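Local coordinates for protein alpha-L-arabinosidase (Xanthomonas axonopodis pv. citri, PDB 6D25) that probably releases L-arabinofuranosyl groups from arabinoxylans, including internally di-substituted ones, as an arabinofuranosidase of glycoside hydrolase family 51, at residues 44-49 and 147-152; 83-88 and 380-385. One frame throughout, in Å; residues are numbered along the deposited sequence.

In the fold
Interactions 1 and 2 both belong to the eight-stranded parallel barrel of the catalytic region. Interaction 1 (44-49 with 147-152) lies at the N-terminal strand ends, where the lead-in to the first barrel strand, 51-52, meets the start of the third, 149-154. Interaction 2 (83-88 with 380-385) packs helix 80-88, which follows strand 51-52, on the hairpin that comes after the last strand, 366-371. Their centres are 16 Å apart and their nearest atoms about 6 Å, without touching. Because (β/α)8 hydrolases carry their active sites at the C-terminal strand ends, interaction 1 probably lies at the end remote from catalysis.

Interaction 1: residues 44-49 and 147-152; sequences VSRQLF and GTQAYI
Gln47 and Gln149 meet through their terminal amides, whose planes are turned 32° from each other while the two side chains cross at about a right angle. Gln47 NE2 lies 2.9 Å from Gln149 OE1. The carboxamide of Gln47 reaches that point by a fold in the chain: a bend at the second torsion (-56°) turns the amide toward Gln149, although CB does not point there. Gln149 does the reverse, extending straight beyond CG to present its amide to the loop.

Arg46 joins from another direction. Its chain is extended from CG to NE and crosses Gln149 at about a right angle, its guanidinium plane inclined 41° to the amide. NH2 stands 4.0 Å from Gln149 OE1, an oblique approach and the looser of the two. Gln47 NE2 also sits 3.2 Å above one face of this guanidinium, offset toward its rim, so the guanidinium has Gln47 over one face and the Gln149 amide at an oblique angle.

Each has a firm partner elsewhere: Arg46 makes a salt bridge with Asp406, Gln47 OE1 accepts from Asn93 ND2, and Gln149 OE1 is hydrogen-bonded to Tyr196 OH. The loop itself is shaped by an ST turn, Gln47 N donating to Ser45 OG (3.0 Å).

The cluster gathers the N-terminal ends of barrel strands. Gln149 lies between Asn93 on strand 93-96 and Tyr196 on strand 196-199, Gln47 packs on Met368 of strand 366-371, and helix 136-146 runs into strand 149-154 after the Schellman motif at Gly147.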
# COMPACT_ATOMS: atom_id res chain seq x y z
N VAL A 44 -2.03 38.39 -7.35
CA VAL A 44 -3.14 37.53 -7.72
C VAL A 44 -2.61 36.58 -8.80
O VAL A 44 -2.39 36.99 -9.96
CB VAL A 44 -4.33 38.36 -8.23
CG1 VAL A 44 -5.48 37.49 -8.70
CG2 VAL A 44 -4.80 39.38 -7.20
N SER A 45 -2.31 35.34 -8.41
CA SER A 45 -1.63 34.43 -9.31
C SER A 45 -2.48 34.16 -10.55
O SER A 45 -3.67 33.86 -10.45
CB SER A 45 -1.26 33.11 -8.65
OG SER A 45 -0.66 32.24 -9.59
N ARG A 46 -1.81 34.16 -11.69
CA ARG A 46 -2.50 33.73 -12.90
C ARG A 46 -3.03 32.30 -12.76
O ARG A 46 -3.98 31.96 -13.46
CB ARG A 46 -1.60 33.83 -14.14
CG ARG A 46 -0.43 32.86 -14.20
CD ARG A 46 0.37 33.13 -15.48
NE ARG A 46 1.41 32.11 -15.66
CZ ARG A 46 2.59 32.08 -15.09
NH1 ARG A 46 2.97 33.08 -14.28
NH2 ARG A 46 3.38 31.06 -15.40
N GLN A 47 -2.46 31.48 -11.89
CA GLN A 47 -2.86 30.08 -11.78
C GLN A 47 -4.25 29.96 -11.12
O GLN A 47 -4.81 28.87 -11.09
CB GLN A 47 -1.85 29.26 -10.98
CG GLN A 47 -0.41 29.38 -11.45
CD GLN A 47 -0.19 29.02 -12.90
OE1 GLN A 47 -0.96 28.28 -13.48
NE2 GLN A 47 0.90 29.53 -13.46
N LEU A 48 -4.81 31.07 -10.63
CA LEU A 48 -6.20 31.06 -10.18
C LEU A 48 -7.17 30.80 -11.33
O LEU A 48 -8.35 30.48 -11.10
CB LEU A 48 -6.50 32.43 -9.52
CG LEU A 48 -5.81 32.68 -8.18
CD1 LEU A 48 -6.20 34.04 -7.64
CD2 LEU A 48 -6.13 31.59 -7.17
N PHE A 49 -6.72 30.92 -12.56
CA PHE A 49 -7.55 30.73 -13.76
C PHE A 49 -7.27 29.38 -14.41
O PHE A 49 -7.49 29.23 -15.62
CB PHE A 49 -7.28 31.91 -14.72
CG PHE A 49 -7.69 33.22 -14.08
CD1 PHE A 49 -9.02 33.57 -14.01
CD2 PHE A 49 -6.77 34.00 -13.42
CE1 PHE A 49 -9.42 34.73 -13.34
CE2 PHE A 49 -7.14 35.19 -12.81
CZ PHE A 49 -8.48 35.53 -12.73
N GLY A 147 0.82 27.08 -25.04
CA GLY A 147 1.72 27.88 -24.22
C GLY A 147 1.30 27.84 -22.75
O GLY A 147 1.57 28.81 -22.02
N THR A 148 0.69 26.75 -22.29
CA THR A 148 0.20 26.62 -20.89
C THR A 148 1.06 25.61 -20.11
O THR A 148 1.89 24.88 -20.69
CB THR A 148 -1.29 26.22 -20.88
OG1 THR A 148 -1.81 26.55 -19.59
CG2 THR A 148 -1.52 24.74 -21.15
N GLN A 149 0.88 25.60 -18.79
CA GLN A 149 1.61 24.68 -17.92
C GLN A 149 0.80 23.40 -17.71
O GLN A 149 -0.42 23.43 -17.61
CB GLN A 149 1.93 25.36 -16.59
CG GLN A 149 2.99 26.46 -16.70
CD GLN A 149 3.29 27.05 -15.34
OE1 GLN A 149 2.39 27.33 -14.54
NE2 GLN A 149 4.56 27.15 -15.01
N ALA A 150 1.51 22.27 -17.58
CA ALA A 150 0.90 20.98 -17.27
C ALA A 150 0.80 20.83 -15.75
O ALA A 150 1.80 21.02 -15.03
CB ALA A 150 1.77 19.88 -17.84
N TYR A 151 -0.38 20.47 -15.27
CA TYR A 151 -0.62 20.05 -13.93
C TYR A 151 -1.04 18.57 -14.00
O TYR A 151 -2.17 18.26 -14.35
CB TYR A 151 -1.64 20.99 -13.30
CG TYR A 151 -2.13 20.66 -11.90
CD1 TYR A 151 -1.64 19.60 -11.16
CD2 TYR A 151 -3.08 21.48 -11.32
CE1 TYR A 151 -2.12 19.36 -9.89
CE2 TYR A 151 -3.56 21.24 -10.03
CZ TYR A 151 -3.09 20.18 -9.31
OH TYR A 151 -3.58 19.92 -8.07
N ILE A 152 -0.11 17.66 -13.73
CA ILE A 152 -0.33 16.24 -13.92
C ILE A 152 -0.91 15.66 -12.64
O ILE A 152 -0.35 15.88 -11.59
CB ILE A 152 0.99 15.53 -14.28
CG1 ILE A 152 1.54 16.01 -15.62
CG2 ILE A 152 0.83 14.00 -14.25
CD1 ILE A 152 0.67 15.65 -16.79

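Interaction 2: residues 83-88 and 380-385; sequences VAALKA and AMILTD
Ile382 meets helix 80-88 through apolar contacts alone, and its reach is spent almost entirely in its last carbon. At CB it is still remote, 6.0 Å from Ala85 CB. CG1, placed beside the backbone N by a first torsion of -62°, advances to 4.7 Å from Ala85 CB. CG2 branches the other way and stays 6.0 Å from that methyl. The extended second torsion (164°) then carries CD1 to the helix, where it comes within 3.9 Å of Ala85 CB and 4.0 Å of Leu86 CD2, with Leu86 CG slightly farther at 4.2 Å. Seen from CD1, these two methyls lie about 89° apart, so the tip nests between neighbouring residues of one helical turn.

A helix of the (β/α)8 barrel packs here on a β-hairpin: strand 382-385 pairs antiparallel with 388-391 in the excursion between the eighth barrel strand and helix 393-400. Ile382 also touches Met389 and Leu391 of the partner strand, and Ala85 rests on Leu391 as well.

Leu86 meets Ile382 with CD2 and, less closely, CG; its side chain also packs on Met374. Ala85 O is hydrogen-bonded to Tyr395 OH on helix 393-400.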
# COMPACT_ATOMS: atom_id res chain seq x y z
N VAL A 83 -8.42 25.18 -29.72
CA VAL A 83 -7.08 25.68 -29.50
C VAL A 83 -7.09 27.22 -29.52
O VAL A 83 -6.55 27.86 -28.61
CB VAL A 83 -6.07 25.11 -30.52
CG1 VAL A 83 -4.74 25.85 -30.49
CG2 VAL A 83 -5.86 23.63 -30.27
N ALA A 84 -7.72 27.80 -30.55
CA ALA A 84 -7.70 29.24 -30.69
C ALA A 84 -8.44 29.90 -29.51
O ALA A 84 -8.00 30.92 -28.93
CB ALA A 84 -8.28 29.62 -32.02
N ALA A 85 -9.57 29.32 -29.13
CA ALA A 85 -10.38 29.90 -28.06
C ALA A 85 -9.64 29.86 -26.71
O ALA A 85 -9.70 30.80 -25.92
CB ALA A 85 -11.71 29.20 -28.01
N LEU A 86 -8.95 28.77 -26.43
CA LEU A 86 -8.25 28.66 -25.16
C LEU A 86 -7.00 29.56 -25.16
O LEU A 86 -6.68 30.18 -24.13
CB LEU A 86 -7.87 27.20 -24.90
CG LEU A 86 -9.07 26.26 -24.69
CD1 LEU A 86 -8.59 24.84 -24.59
CD2 LEU A 86 -9.85 26.66 -23.43
N LYS A 87 -6.31 29.66 -26.29
CA LYS A 87 -5.19 30.61 -26.37
C LYS A 87 -5.68 32.04 -26.09
O LYS A 87 -4.96 32.80 -25.44
CB LYS A 87 -4.51 30.55 -27.74
CG LYS A 87 -3.65 29.31 -27.91
CD LYS A 87 -2.97 29.23 -29.25
CE LYS A 87 -1.77 30.16 -29.30
NZ LYS A 87 -1.02 29.92 -30.54
N ALA A 88 -6.87 32.38 -26.57
CA ALA A 88 -7.34 33.77 -26.45
C ALA A 88 -7.62 34.13 -24.98
O ALA A 88 -7.62 35.31 -24.68
CB ALA A 88 -8.57 33.99 -27.31
N ALA A 380 -18.38 24.27 -18.22
CA ALA A 380 -17.36 24.29 -19.25
C ALA A 380 -17.09 25.68 -19.84
O ALA A 380 -17.95 26.58 -19.82
CB ALA A 380 -17.79 23.36 -20.35
N MET A 381 -15.88 25.84 -20.40
CA MET A 381 -15.56 27.02 -21.20
C MET A 381 -16.25 26.94 -22.56
O MET A 381 -16.65 27.96 -23.14
CB MET A 381 -14.05 27.13 -21.47
CG MET A 381 -13.16 27.27 -20.28
SD MET A 381 -13.66 28.58 -19.11
CE MET A 381 -14.55 27.62 -17.92
N ILE A 382 -16.33 25.75 -23.09
CA ILE A 382 -16.66 25.51 -24.49
C ILE A 382 -17.55 24.28 -24.59
O ILE A 382 -17.32 23.35 -23.83
CB ILE A 382 -15.38 25.31 -25.33
CG1 ILE A 382 -14.49 26.56 -25.30
CG2 ILE A 382 -15.69 24.88 -26.76
CD1 ILE A 382 -13.08 26.29 -25.76
N LEU A 383 -18.54 24.30 -25.47
CA LEU A 383 -19.34 23.14 -25.80
C LEU A 383 -19.12 22.84 -27.28
O LEU A 383 -19.07 23.77 -28.09
CB LEU A 383 -20.83 23.38 -25.50
CG LEU A 383 -21.13 23.89 -24.09
CD1 LEU A 383 -22.62 24.13 -23.93
CD2 LEU A 383 -20.71 22.88 -23.04
N THR A 384 -18.92 21.58 -27.62
CA THR A 384 -18.74 21.15 -29.01
C THR A 384 -19.72 20.03 -29.33
O THR A 384 -20.16 19.28 -28.46
CB THR A 384 -17.33 20.65 -29.33
OG1 THR A 384 -17.13 19.40 -28.69
CG2 THR A 384 -16.25 21.61 -28.91
N ASP A 385 -20.03 19.93 -30.61
CA ASP A 385 -20.85 18.85 -31.11
C ASP A 385 -20.48 18.62 -32.59
O ASP A 385 -20.93 19.38 -33.46
CB ASP A 385 -22.33 19.22 -30.97
CG ASP A 385 -23.27 18.13 -31.47
OD1 ASP A 385 -22.81 17.03 -31.78
OD2 ASP A 385 -24.45 18.40 -31.54